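PDB 3LL7: putative methyltransferase from Porphyromonas gingivalis, which probably transfers a methyl group from S-adenosylmethionine to a substrate that is not yet known. Local coordinates for residues L12-W17 / P38-A43; L228-A233 / K238-R243; I346-S351 / N369-P374. All blocks are in the same frame, centred on the assembly; numbering follows the deposited sequence.

Interaction 1 of 3, residues L12-W17 / P38-A43; sequences LAITRW and PEYRAA
Ile14 and Trp17 of helix 8-20 meet Tyr40 and Ala43 of helix 38-57 in an apolar helix-helix contact within the N-terminal helical domain. The segment axes approach to 10.0 Å and cross at -67°; the contact buries 198 Å² in all, and no hydrogen bond crosses it. It consists of two neighbouring contacts that share Tyr40. In the first, the CD1 end of Ile14 lies 3.7 Å from Ala43 CB. Ile14 CG1 sits beside its own backbone N (chi1 -70°), which carries CD1 across the gap while CG2 lies near the Ala43 carbonyl. The same CD1 reaches the Tyr40 ring at CD1, 4.2 Å away, the two side chains crossing at about a right angle. In the second, the far corner of the indole, Trp17 CZ3, rests 3.7 Å from Tyr40 CB and equally near Tyr40 CD2, with Trp17 CH2 following along that side of the phenol. The six-membered ring of Trp17 and the Tyr40 ring have centroids 5.6 Å apart and planes inclined by 35°, an oblique pairing that fits neither a stack nor a T-shape. Glu39 CG covers the centre of one Tyr40 face at 3.9 Å. The phenol's polar end is also engaged: Tyr40 OH hydrogen-bonds Glu10 OE2, adding a polar tie between the same two helices beside the apolar patch. Farther along helix 38-57, Val44 and Gln47 also touch Ile14, and Val44 touches Trp17 as well; Phe6, from the loop preceding helix 8-20, covers Ile14 and Ala43, while Pro37 packs on Trp17 just ahead of helix 38-57.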
ATOM      1  N   LEU A  12     -10.618  28.793  -9.594  1.00 10.57           N
ATOM      2  CA  LEU A  12      -9.521  29.477 -10.264  1.00 11.52           C
ATOM      3  C   LEU A  12      -8.992  30.661  -9.451  1.00 11.29           C
ATOM      4  O   LEU A  12      -7.772  30.824  -9.348  1.00 12.58           O
ATOM      5  CB  LEU A  12      -9.915  29.920 -11.669  1.00 11.61           C
ATOM      6  CG  LEU A  12     -10.049  28.810 -12.716  1.00 15.04           C
ATOM      7  CD1 LEU A  12     -10.892  29.353 -13.899  1.00 19.70           C
ATOM      8  CD2 LEU A  12      -8.686  28.297 -13.192  1.00 18.89           C
ATOM      9  N   ALA A  13      -9.885  31.478  -8.890  1.00 11.00           N
ATOM     10  CA  ALA A  13      -9.458  32.619  -8.077  1.00 11.26           C
ATOM     11  C   ALA A  13      -8.734  32.140  -6.837  1.00 10.86           C
ATOM     12  O   ALA A  13      -7.693  32.681  -6.475  1.00  9.42           O
ATOM     13  CB  ALA A  13     -10.657  33.509  -7.682  1.00 10.91           C
ATOM     14  N   ILE A  14      -9.294  31.133  -6.159  1.00  9.42           N
ATOM     15  CA  ILE A  14      -8.679  30.666  -4.918  1.00 10.86           C
ATOM     16  C   ILE A  14      -7.255  30.159  -5.151  1.00 10.98           C
ATOM     17  O   ILE A  14      -6.333  30.481  -4.367  1.00 10.27           O
ATOM     18  CB  ILE A  14      -9.571  29.625  -4.184  1.00 10.40           C
ATOM     19  CG1 ILE A  14     -10.806  30.333  -3.636  1.00  9.80           C
ATOM     20  CG2 ILE A  14      -8.776  28.897  -3.064  1.00 11.97           C
ATOM     21  CD1 ILE A  14     -12.030  29.335  -3.398  1.00 10.44           C
ATOM     22  N   THR A  15      -7.051  29.403  -6.237  1.00 11.03           N
ATOM     23  CA  THR A  15      -5.708  28.905  -6.531  1.00 11.38           C
ATOM     24  C   THR A  15      -4.763  30.031  -6.970  1.00 11.82           C
ATOM     25  O   THR A  15      -3.572  29.984  -6.640  1.00 10.07           O
ATOM     26  CB  THR A  15      -5.713  27.783  -7.593  1.00 12.70           C
ATOM     27  OG1 THR A  15      -6.337  28.254  -8.790  1.00 14.42           O
ATOM     28  CG2 THR A  15      -6.520  26.577  -7.101  1.00 12.53           C
ATOM     29  N   ARG A  16      -5.277  31.009  -7.727  1.00 10.84           N
ATOM     30  CA  ARG A  16      -4.455  32.202  -8.069  1.00 11.44           C
ATOM     31  C   ARG A  16      -4.038  32.946  -6.776  1.00 11.38           C
ATOM     32  O   ARG A  16      -2.862  33.308  -6.604  1.00 12.52           O
ATOM     33  CB  ARG A  16      -5.216  33.073  -9.087  1.00 10.86           C
ATOM     34  CG  ARG A  16      -4.709  34.525  -9.342  1.00 13.53           C
ATOM     35  CD  ARG A  16      -5.605  35.212 -10.401  1.00 17.87           C
ATOM     36  NE  ARG A  16      -6.994  35.388  -9.955  1.00 20.15           N
ATOM     37  CZ  ARG A  16      -7.415  36.395  -9.186  1.00 22.62           C
ATOM     38  NH1 ARG A  16      -8.708  36.484  -8.844  1.00 19.98           N
ATOM     39  NH2 ARG A  16      -6.559  37.353  -8.803  1.00 20.24           N
ATOM     40  N   TRP A  17      -4.982  33.146  -5.846  1.00 10.62           N
ATOM     41  CA  TRP A  17      -4.646  33.843  -4.591  1.00 10.37           C
ATOM     42  C   TRP A  17      -3.676  33.030  -3.698  1.00 11.35           C
ATOM     43  O   TRP A  17      -2.764  33.607  -3.092  1.00 10.58           O
ATOM     44  CB  TRP A  17      -5.903  34.168  -3.796  1.00 10.34           C
ATOM     45  CG  TRP A  17      -6.768  35.261  -4.404  1.00  8.77           C
ATOM     46  CD1 TRP A  17      -6.352  36.462  -4.967  1.00 10.66           C
ATOM     47  CD2 TRP A  17      -8.190  35.264  -4.450  1.00  9.56           C
ATOM     48  NE1 TRP A  17      -7.465  37.180  -5.385  1.00 12.75           N
ATOM     49  CE2 TRP A  17      -8.595  36.471  -5.066  1.00 11.29           C
ATOM     50  CE3 TRP A  17      -9.168  34.349  -4.028  1.00  9.33           C
ATOM     51  CZ2 TRP A  17      -9.953  36.791  -5.291  1.00 11.11           C
ATOM     52  CZ3 TRP A  17     -10.533  34.657  -4.247  1.00 10.67           C
ATOM     53  CH2 TRP A  17     -10.905  35.881  -4.868  1.00 11.25           C
ATOM     54  N   PRO A  38     -13.273  38.740   1.896  1.00 14.90           N
ATOM     55  CA  PRO A  38     -13.410  38.081   3.201  1.00 15.53           C
ATOM     56  C   PRO A  38     -13.916  36.656   3.094  1.00 15.82           C
ATOM     57  O   PRO A  38     -13.378  35.762   3.759  1.00 16.52           O
ATOM     58  CB  PRO A  38     -14.453  38.941   3.918  1.00 15.77           C
ATOM     59  CG  PRO A  38     -14.320  40.284   3.317  1.00 16.03           C
ATOM     60  CD  PRO A  38     -13.992  40.034   1.862  1.00 16.09           C
ATOM     61  N   GLU A  39     -14.931  36.437   2.253  1.00 15.18           N
ATOM     62  CA  GLU A  39     -15.570  35.121   2.154  1.00 14.16           C
ATOM     63  C   GLU A  39     -14.677  34.013   1.558  1.00 13.68           C
ATOM     64  O   GLU A  39     -15.009  32.840   1.663  1.00 14.50           O
ATOM     65  CB  GLU A  39     -16.919  35.222   1.431  1.00 14.48           C
ATOM     66  CG  GLU A  39     -16.872  35.552  -0.047  1.00 15.27           C
ATOM     67  CD  GLU A  39     -16.868  37.072  -0.346  1.00 17.95           C
ATOM     68  OE1 GLU A  39     -16.455  37.898   0.508  1.00 19.05           O
ATOM     69  OE2 GLU A  39     -17.288  37.447  -1.460  1.00 19.88           O
ATOM     70  N   TYR A  40     -13.554  34.386   0.933  1.00 11.86           N
ATOM     71  CA  TYR A  40     -12.625  33.413   0.338  1.00 11.11           C
ATOM     72  C   TYR A  40     -11.329  33.208   1.120  1.00 11.26           C
ATOM     73  O   TYR A  40     -10.522  32.346   0.778  1.00 10.92           O
ATOM     74  CB  TYR A  40     -12.274  33.793  -1.137  1.00 10.88           C
ATOM     75  CG  TYR A  40     -13.485  33.849  -2.042  1.00 11.96           C
ATOM     76  CD1 TYR A  40     -14.238  32.699  -2.295  1.00 13.27           C
ATOM     77  CD2 TYR A  40     -13.887  35.041  -2.638  1.00 10.92           C
ATOM     78  CE1 TYR A  40     -15.351  32.744  -3.104  1.00 13.45           C
ATOM     79  CE2 TYR A  40     -14.984  35.099  -3.467  1.00 13.47           C
ATOM     80  CZ  TYR A  40     -15.735  33.946  -3.676  1.00 12.49           C
ATOM     81  OH  TYR A  40     -16.845  33.981  -4.486  1.00 13.83           O
ATOM     82  N   ARG A  41     -11.107  33.993   2.167  1.00 11.00           N
ATOM     83  CA  ARG A  41      -9.828  33.897   2.891  1.00 11.28           C
ATOM     84  C   ARG A  41      -9.589  32.525   3.558  1.00 11.70           C
ATOM     85  O   ARG A  41      -8.481  31.983   3.491  1.00 11.12           O
ATOM     86  CB  ARG A  41      -9.722  35.036   3.909  1.00 11.50           C
ATOM     87  CG  ARG A  41      -9.453  36.358   3.214  1.00 14.53           C
ATOM     88  CD  ARG A  41      -9.513  37.515   4.172  1.00 15.69           C
ATOM     89  NE  ARG A  41      -9.074  38.710   3.458  1.00 18.48           N
ATOM     90  CZ  ARG A  41      -8.653  39.821   4.045  1.00 24.40           C
ATOM     91  NH1 ARG A  41      -8.604  39.896   5.369  1.00 26.07           N
ATOM     92  NH2 ARG A  41      -8.250  40.851   3.304  1.00 25.91           N
ATOM     93  N   ALA A  42     -10.620  31.958   4.188  1.00 11.79           N
ATOM     94  CA  ALA A  42     -10.485  30.607   4.754  1.00 12.08           C
ATOM     95  C   ALA A  42     -10.075  29.570   3.692  1.00 12.21           C
ATOM     96  O   ALA A  42      -9.179  28.750   3.939  1.00 11.61           O
ATOM     97  CB  ALA A  42     -11.778  30.152   5.498  1.00 11.60           C
ATOM     98  N   ALA A  43     -10.727  29.612   2.526  1.00 12.14           N
ATOM     99  CA  ALA A  43     -10.412  28.677   1.447  1.00 12.15           C
ATOM    100  C   ALA A  43      -8.949  28.847   1.008  1.00 12.15           C
ATOM    101  O   ALA A  43      -8.257  27.858   0.786  1.00 11.72           O
ATOM    102  CB  ALA A  43     -11.354  28.897   0.244  1.00 12.44           C
TER

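Interaction 2 of 3, residues L228-A233 / K238-R243; sequences LHVVAA and KELLVR
His229 and Leu241 form a hydrogen-bonded antiparallel pair, with both amides used. His229 N donates a hydrogen bond to Leu241 O over 2.7 Å at 166°, and Leu241 N returns a bond to His229 O; each donor lies in the plane of the carbonyl it meets. The same two oxygens also receive CA-H...O contacts, Leu241 O from Leu228 CA and His229 O from Leu240 CA (3.2 Å). The next pair is irregular. Val231 N points almost straight down the carbonyl of Glu239, 3.0 Å from its O, but Val231 O takes two amides: Lys238 N at 2.8 Å and, weakly, Glu239 N at 3.4 Å. Two residues thus face one, a classic beta bulge. The other edge of strand 225-233 is satisfied as well, since Leu228, Val230 and Ala232 have backbone hydrogen bonds to strand 258-263 or to Pro257 just before it. On one face, Leu228 CG meets Val242 CG2 at 3.9 Å, and Val230 lies side by side with Leu240, both valine methyls near Leu240 CD2. On the other, with Val231 CG1 anti to the backbone N (chi1 -178°), Val231 CG2 is left beside that N and lies 4.0 Å from Leu241 CD1. That second face also holds buried polar groups, each with partners: His229 ND1 bonds Tyr86 OH and NE2 bonds Glu227, fixing the ring's rotation, while the Glu239 carboxylate forms a salt bridge with Lys87. Lys238, bent at chi2, runs past Ala233 to a salt bridge with Glu236. This tight beta hairpin, with about two connecting residues, is consistent with the last two strands of a class I (Rossmann-like) methyltransferase sheet, the reversed strand 236-244 inserted between 204-209 and 225-233.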
ATOM      1  N   LEU A 228      -4.595 -12.115  -6.494  1.00 12.03           N
ATOM      2  CA  LEU A 228      -4.602 -11.204  -5.353  1.00 12.16           C
ATOM      3  C   LEU A 228      -3.160 -10.705  -5.168  1.00 12.02           C
ATOM      4  O   LEU A 228      -2.224 -11.497  -5.139  1.00 12.20           O
ATOM      5  CB  LEU A 228      -5.132 -11.942  -4.099  1.00 12.37           C
ATOM      6  CG  LEU A 228      -5.344 -11.121  -2.821  1.00 14.36           C
ATOM      7  CD1 LEU A 228      -6.355 -11.751  -1.889  1.00 17.64           C
ATOM      8  CD2 LEU A 228      -3.971 -10.912  -2.066  1.00 15.58           C
ATOM      9  N   HIS A 229      -2.979  -9.393  -5.077  1.00 11.07           N
ATOM     10  CA  HIS A 229      -1.638  -8.832  -4.955  1.00 11.35           C
ATOM     11  C   HIS A 229      -1.509  -8.193  -3.574  1.00 11.19           C
ATOM     12  O   HIS A 229      -2.396  -7.415  -3.166  1.00 12.28           O
ATOM     13  CB  HIS A 229      -1.415  -7.751  -6.011  1.00 11.63           C
ATOM     14  CG  HIS A 229      -1.301  -8.285  -7.409  1.00 11.78           C
ATOM     15  ND1 HIS A 229      -0.313  -7.876  -8.274  1.00 12.60           N
ATOM     16  CD2 HIS A 229      -2.042  -9.195  -8.085  1.00 13.77           C
ATOM     17  CE1 HIS A 229      -0.448  -8.510  -9.425  1.00 14.96           C
ATOM     18  NE2 HIS A 229      -1.490  -9.319  -9.334  1.00 14.12           N
ATOM     19  N   VAL A 230      -0.418  -8.497  -2.871  1.00  9.83           N
ATOM     20  CA  VAL A 230      -0.134  -7.849  -1.590  1.00 10.01           C
ATOM     21  C   VAL A 230       0.956  -6.840  -1.870  1.00  9.59           C
ATOM     22  O   VAL A 230       2.073  -7.221  -2.293  1.00  9.37           O
ATOM     23  CB  VAL A 230       0.345  -8.863  -0.516  1.00 10.28           C
ATOM     24  CG1 VAL A 230       0.687  -8.131   0.795  1.00 10.92           C
ATOM     25  CG2 VAL A 230      -0.721  -9.938  -0.318  1.00 10.13           C
ATOM     26  N   VAL A 231       0.615  -5.558  -1.772  1.00  9.43           N
ATOM     27  CA  VAL A 231       1.542  -4.525  -2.289  1.00  9.51           C
ATOM     28  C   VAL A 231       2.145  -3.687  -1.161  1.00  9.40           C
ATOM     29  O   VAL A 231       1.417  -2.955  -0.459  1.00 10.34           O
ATOM     30  CB  VAL A 231       0.819  -3.600  -3.312  1.00  9.49           C
ATOM     31  CG1 VAL A 231       1.781  -2.554  -3.887  1.00 11.36           C
ATOM     32  CG2 VAL A 231       0.176  -4.443  -4.455  1.00 10.98           C
ATOM     33  N   ALA A 232       3.460  -3.784  -0.996  1.00 10.43           N
ATOM     34  CA  ALA A 232       4.164  -2.944  -0.033  1.00 11.89           C
ATOM     35  C   ALA A 232       4.924  -1.810  -0.749  1.00 13.59           C
ATOM     36  O   ALA A 232       5.362  -1.982  -1.897  1.00 13.29           O
ATOM     37  CB  ALA A 232       5.118  -3.770   0.803  1.00 10.28           C
ATOM     38  N   ALA A 233       5.022  -0.672  -0.063  1.00 14.85           N
ATOM     39  CA  ALA A 233       5.809   0.517  -0.468  1.00 16.97           C
ATOM     40  C   ALA A 233       6.272   1.217   0.807  1.00 18.13           C
ATOM     41  O   ALA A 233       5.567   1.202   1.824  1.00 17.92           O
ATOM     42  CB  ALA A 233       4.967   1.461  -1.317  1.00 17.17           C
ATOM     43  N   LYS A 238       0.696  -1.535   1.885  1.00 11.58           N
ATOM     44  CA  LYS A 238      -0.168  -0.378   1.617  1.00 13.16           C
ATOM     45  C   LYS A 238      -1.558  -0.796   1.184  1.00 13.56           C
ATOM     46  O   LYS A 238      -2.551  -0.108   1.500  1.00 14.32           O
ATOM     47  CB  LYS A 238       0.446   0.501   0.510  1.00 13.58           C
ATOM     48  CG  LYS A 238       1.706   1.270   0.905  1.00 15.73           C
ATOM     49  CD  LYS A 238       1.470   2.152   2.117  1.00 17.56           C
ATOM     50  CE  LYS A 238       2.672   3.028   2.392  1.00 20.29           C
ATOM     51  NZ  LYS A 238       2.428   3.857   3.605  1.00 20.56           N
ATOM     52  N   GLU A 239      -1.665  -1.908   0.456  1.00 13.23           N
ATOM     53  CA  GLU A 239      -2.965  -2.329  -0.038  1.00 14.51           C
ATOM     54  C   GLU A 239      -2.950  -3.787  -0.503  1.00 13.74           C
ATOM     55  O   GLU A 239      -1.905  -4.348  -0.792  1.00 11.92           O
ATOM     56  CB  GLU A 239      -3.418  -1.426  -1.203  1.00 14.87           C
ATOM     57  CG  GLU A 239      -2.528  -1.485  -2.418  1.00 20.20           C
ATOM     58  CD  GLU A 239      -2.689  -0.263  -3.345  1.00 28.60           C
ATOM     59  OE1 GLU A 239      -2.726   0.884  -2.839  1.00 30.53           O
ATOM     60  OE2 GLU A 239      -2.741  -0.459  -4.578  1.00 28.06           O
ATOM     61  N   LEU A 240      -4.128  -4.380  -0.579  1.00 13.68           N
ATOM     62  CA  LEU A 240      -4.294  -5.619  -1.306  1.00 14.38           C
ATOM     63  C   LEU A 240      -5.084  -5.262  -2.566  1.00 13.97           C
ATOM     64  O   LEU A 240      -5.932  -4.360  -2.549  1.00 15.61           O
ATOM     65  CB  LEU A 240      -5.093  -6.629  -0.497  1.00 14.49           C
ATOM     66  CG  LEU A 240      -4.728  -6.944   0.938  1.00 19.31           C
ATOM     67  CD1 LEU A 240      -5.364  -8.276   1.245  1.00 24.31           C
ATOM     68  CD2 LEU A 240      -3.222  -6.996   1.206  1.00 18.83           C
ATOM     69  N   LEU A 241      -4.793  -5.943  -3.663  1.00 13.01           N
ATOM     70  CA  LEU A 241      -5.542  -5.694  -4.879  1.00 13.14           C
ATOM     71  C   LEU A 241      -6.062  -7.022  -5.336  1.00 13.29           C
ATOM     72  O   LEU A 241      -5.319  -8.011  -5.374  1.00 13.20           O
ATOM     73  CB  LEU A 241      -4.625  -5.103  -5.931  1.00 12.99           C
ATOM     74  CG  LEU A 241      -4.126  -3.701  -5.661  1.00 16.04           C
ATOM     75  CD1 LEU A 241      -2.994  -3.360  -6.623  1.00 17.03           C
ATOM     76  CD2 LEU A 241      -5.287  -2.709  -5.852  1.00 19.89           C
ATOM     77  N   VAL A 242      -7.353  -7.071  -5.637  1.00 12.85           N
ATOM     78  CA  VAL A 242      -7.947  -8.314  -6.102  1.00 13.16           C
ATOM     79  C   VAL A 242      -8.555  -8.065  -7.471  1.00 13.52           C
ATOM     80  O   VAL A 242      -9.200  -7.039  -7.673  1.00 13.25           O
ATOM     81  CB  VAL A 242      -9.042  -8.760  -5.139  1.00 13.89           C
ATOM     82  CG1 VAL A 242      -9.621 -10.050  -5.603  1.00 16.00           C
ATOM     83  CG2 VAL A 242      -8.485  -8.934  -3.724  1.00 15.89           C
ATOM     84  N   ARG A 243      -8.311  -8.962  -8.424  1.00 14.10           N
ATOM     85  CA  ARG A 243      -8.983  -8.860  -9.714  1.00 14.51           C
ATOM     86  C   ARG A 243      -9.961 -10.001  -9.878  1.00 15.05           C
ATOM     87  O   ARG A 243      -9.603 -11.161  -9.624  1.00 14.56           O
ATOM     88  CB  ARG A 243      -7.979  -8.850 -10.859  1.00 14.53           C
ATOM     89  CG  ARG A 243      -8.643  -8.655 -12.252  1.00 14.53           C
ATOM     90  CD  ARG A 243      -7.589  -8.516 -13.333  1.00 14.65           C
ATOM     91  NE  ARG A 243      -6.845  -9.759 -13.540  1.00 15.59           N
ATOM     92  CZ  ARG A 243      -7.290 -10.779 -14.281  1.00 15.80           C
ATOM     93  NH1 ARG A 243      -6.541 -11.872 -14.438  1.00 16.85           N
ATOM     94  NH2 ARG A 243      -8.482 -10.719 -14.879  1.00 15.64           N
TER

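Interaction 3 of 3, residues I346-S351 / N369-P374; sequences IPFSTS and NFPLSP. With EDO (1,2-ethanediol), chain B; FMT (formic acid), chain J.
The backbones stay well apart where Phe348 faces Phe370, their CA atoms 9.7 Å from each other, so this contact between the end of strand 337-347 and the loop 369-374 is made wholly by side chains. Its centre is a T-shaped (edge-to-face) pair: the edge of Phe370 approaches the face of Phe348, with CZ of Phe370 3.5 Å above the middle of the Phe348 ring. The centroids are 4.7 Å apart and the planes meet at 61°. Both rings swing away from their backbone N (chi1 179° for Phe348, -162° for Phe370), which stretches them across the gap. Obliquely to the Phe348 ring, Leu372 CD1 comes to 3.9 Å from Phe348 CZ, and Pro371 CG lies more loosely at 4.3 Å from Phe348 CE2. Pro371 CD in turn covers part of one Phe370 face. Lys401 and Leu403 of strand 401-408, together with Leu353, complete the surroundings of Phe348, and Leu377 packs on Phe370. An ethanediol, probably from the crystallisation liquor, bridges the loop's backbone: its O1 accepts from Asn369 N at 2.9 Å, and its O2 bonds both N and O of Phe370. The loop then ends at Ser373, the N-cap of helix 374-381. The arrangement is an edge-to-face phenylalanine pair on the surface, linking the end of strand 337-347 to a strand-helix loop of the THUMP-like domain.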
ATOM      1  N   ILE A 346      24.232 -15.674  20.179  1.00 11.51           N
ATOM      2  CA  ILE A 346      24.293 -15.616  21.647  1.00 12.77           C
ATOM      3  C   ILE A 346      23.048 -16.259  22.272  1.00 12.45           C
ATOM      4  O   ILE A 346      21.940 -15.787  22.028  1.00 12.99           O
ATOM      5  CB  ILE A 346      24.395 -14.146  22.096  1.00 12.92           C
ATOM      6  CG1 ILE A 346      25.619 -13.484  21.430  1.00 15.37           C
ATOM      7  CG2 ILE A 346      24.472 -14.035  23.651  1.00 13.67           C
ATOM      8  CD1 ILE A 346      25.613 -11.961  21.598  1.00 18.86           C
ATOM      9  N   PRO A 347      23.223 -17.329  23.080  1.00 13.09           N
ATOM     10  CA  PRO A 347      22.066 -17.940  23.752  1.00 12.69           C
ATOM     11  C   PRO A 347      21.456 -16.882  24.628  1.00 12.40           C
ATOM     12  O   PRO A 347      22.192 -16.193  25.337  1.00 11.94           O
ATOM     13  CB  PRO A 347      22.695 -19.028  24.625  1.00 13.93           C
ATOM     14  CG  PRO A 347      23.975 -19.416  23.844  1.00 15.17           C
ATOM     15  CD  PRO A 347      24.477 -18.047  23.402  1.00 14.07           C
ATOM     16  N   PHE A 348      20.139 -16.708  24.551  1.00 10.85           N
ATOM     17  CA  PHE A 348      19.535 -15.620  25.296  1.00 10.73           C
ATOM     18  C   PHE A 348      19.163 -16.000  26.713  1.00 11.29           C
ATOM     19  O   PHE A 348      18.556 -17.054  26.938  1.00 12.12           O
ATOM     20  CB  PHE A 348      18.268 -15.099  24.598  1.00 10.47           C
ATOM     21  CG  PHE A 348      17.603 -13.990  25.367  1.00 11.53           C
ATOM     22  CD1 PHE A 348      18.233 -12.745  25.488  1.00 11.69           C
ATOM     23  CD2 PHE A 348      16.397 -14.198  26.007  1.00 12.73           C
ATOM     24  CE1 PHE A 348      17.659 -11.724  26.214  1.00 15.26           C
ATOM     25  CE2 PHE A 348      15.792 -13.163  26.740  1.00 14.51           C
ATOM     26  CZ  PHE A 348      16.421 -11.932  26.853  1.00 12.96           C
ATOM     27  N   SER A 349      19.464 -15.112  27.657  1.00 12.13           N
ATOM     28  CA  SER A 349      18.829 -15.162  28.983  1.00 12.45           C
ATOM     29  C   SER A 349      18.854 -13.736  29.496  1.00 12.42           C
ATOM     30  O   SER A 349      19.608 -12.897  28.986  1.00 11.31           O
ATOM     31  CB  SER A 349      19.588 -16.073  29.941  1.00 12.97           C
ATOM     32  OG  SER A 349      20.924 -15.618  30.071  1.00 14.42           O
ATOM     33  N   THR A 350      18.050 -13.468  30.522  1.00 12.69           N
ATOM     34  CA  THR A 350      17.953 -12.121  31.067  1.00 13.63           C
ATOM     35  C   THR A 350      19.349 -11.598  31.385  1.00 13.71           C
ATOM     36  O   THR A 350      19.672 -10.468  31.066  1.00 13.74           O
ATOM     37  CB  THR A 350      16.993 -12.077  32.285  1.00 13.24           C
ATOM     38  OG1 THR A 350      15.706 -12.537  31.862  1.00 14.26           O
ATOM     39  CG2 THR A 350      16.843 -10.637  32.837  1.00 15.08           C
ATOM     40  N   SER A 351      20.202 -12.439  31.959  1.00 14.87           N
ATOM     41  CA  SER A 351      21.539 -11.987  32.334  1.00 16.04           C
ATOM     42  C   SER A 351      22.389 -11.511  31.142  1.00 15.88           C
ATOM     43  O   SER A 351      23.296 -10.715  31.324  1.00 14.69           O
ATOM     44  CB  SER A 351      22.284 -13.086  33.117  1.00 16.75           C
ATOM     45  OG  SER A 351      22.559 -14.158  32.245  1.00 19.50           O
ATOM     46  N   ASN A 369       9.963 -13.510  16.680  1.00  9.87           N
ATOM     47  CA  ASN A 369       9.616 -14.556  17.653  1.00 10.69           C
ATOM     48  C   ASN A 369      10.575 -14.527  18.852  1.00 10.23           C
ATOM     49  O   ASN A 369      11.591 -15.246  18.900  1.00 10.38           O
ATOM     50  CB  ASN A 369       9.540 -15.933  16.975  1.00 11.34           C
ATOM     51  CG  ASN A 369       8.974 -17.002  17.875  1.00 10.01           C
ATOM     52  OD1 ASN A 369       8.358 -16.697  18.908  1.00 13.11           O
ATOM     53  ND2 ASN A 369       9.175 -18.268  17.505  1.00  8.12           N
ATOM     54  N   PHE A 370      10.262 -13.641  19.799  1.00  9.85           N
ATOM     55  CA  PHE A 370      11.180 -13.328  20.886  1.00  9.63           C
ATOM     56  C   PHE A 370      10.340 -12.733  22.031  1.00 10.01           C
ATOM     57  O   PHE A 370       9.360 -12.021  21.754  1.00 10.00           O
ATOM     58  CB  PHE A 370      12.242 -12.323  20.404  1.00  9.78           C
ATOM     59  CG  PHE A 370      13.453 -12.262  21.273  1.00  8.66           C
ATOM     60  CD1 PHE A 370      14.342 -13.322  21.325  1.00  8.56           C
ATOM     61  CD2 PHE A 370      13.678 -11.131  22.084  1.00  9.68           C
ATOM     62  CE1 PHE A 370      15.472 -13.258  22.186  1.00  6.80           C
ATOM     63  CE2 PHE A 370      14.794 -11.049  22.922  1.00 11.15           C
ATOM     64  CZ  PHE A 370      15.677 -12.120  22.976  1.00  9.68           C
ATOM     65  N   PRO A 371      10.736 -12.985  23.293  1.00 10.12           N
ATOM     66  CA  PRO A 371       9.834 -12.566  24.394  1.00 10.79           C
ATOM     67  C   PRO A 371       9.873 -11.057  24.702  1.00 10.79           C
ATOM     68  O   PRO A 371       9.010 -10.567  25.464  1.00 11.72           O
ATOM     69  CB  PRO A 371      10.337 -13.383  25.580  1.00 11.31           C
ATOM     70  CG  PRO A 371      11.812 -13.578  25.296  1.00 11.99           C
ATOM     71  CD  PRO A 371      11.784 -13.897  23.788  1.00 10.32           C
ATOM     72  N   LEU A 372      10.863 -10.346  24.160  1.00  9.44           N
ATOM     73  CA  LEU A 372      10.939  -8.884  24.348  1.00  9.22           C
ATOM     74  C   LEU A 372      10.637  -8.184  23.029  1.00  9.38           C
ATOM     75  O   LEU A 372      10.903  -8.749  21.969  1.00 10.09           O
ATOM     76  CB  LEU A 372      12.340  -8.475  24.808  1.00  9.28           C
ATOM     77  CG  LEU A 372      12.805  -9.106  26.151  1.00 11.68           C
ATOM     78  CD1 LEU A 372      14.241  -8.707  26.407  1.00 12.28           C
ATOM     79  CD2 LEU A 372      11.892  -8.720  27.303  1.00 10.79           C
ATOM     80  N   SER A 373      10.117  -6.956  23.081  1.00  9.78           N
ATOM     81  CA  SER A 373      10.013  -6.157  21.862  1.00  9.86           C
ATOM     82  C   SER A 373      11.387  -5.542  21.580  1.00  9.49           C
ATOM     83  O   SER A 373      12.250  -5.531  22.451  1.00  8.96           O
ATOM     84  CB  SER A 373       9.001  -5.034  22.040  1.00 10.32           C
ATOM     85  OG  SER A 373       9.442  -4.157  23.069  1.00  9.67           O
ATOM     86  N   PRO A 374      11.589  -5.016  20.365  1.00  9.82           N
ATOM     87  CA  PRO A 374      12.860  -4.376  20.102  1.00 10.32           C
ATOM     88  C   PRO A 374      13.177  -3.224  21.067  1.00  9.98           C
ATOM     89  O   PRO A 374      14.341  -3.040  21.471  1.00 10.12           O
ATOM     90  CB  PRO A 374      12.698  -3.876  18.641  1.00 10.86           C
ATOM     91  CG  PRO A 374      11.808  -4.836  18.032  1.00 10.83           C
ATOM     92  CD  PRO A 374      10.802  -5.228  19.128  1.00 10.00           C
TER
HETATM   93  C1  EDO B 501       7.404 -10.913  17.216  1.00 35.52           C
HETATM   94  O1  EDO B 501       7.917 -11.498  16.026  1.00 29.80           O
HETATM   95  C2  EDO B 501       8.292 -11.300  18.389  1.00 32.16           C
HETATM   96  O2  EDO B 501       7.597 -12.197  19.242  1.00 29.91           O
HETATM   97  C   FMT J 510       7.296 -20.338  19.809  1.00 38.69           C
HETATM   98  O1  FMT J 510       8.479 -20.029  19.970  1.00 38.13           O
HETATM   99  O2  FMT J 510       6.509 -19.727  19.081  1.00 38.81           O

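Overall arrangement
The three contacts follow one another along the chain and sample three separate parts of an elongated monomer. Interaction 2 lies near the middle, its centre about 7 Å from that of the chain, in the large mixed sheet; interactions 1 and 3 lie outward, about 34 and 32 Å from the centre of the chain. Interaction 1 is about 39 Å from interaction 2 and interaction 3 about 33 Å from it, centre to centre, whereas 1 and 3 are about 58 Å apart, with nearest atoms about 42 Å away. None touches another. No substrate or cofactor marks an active site in these contacts: the ethanediol and formic acid at interaction 3 are probably crystallisation additives, as is the ethanediol about 3 Å from the Tyr40 side chain.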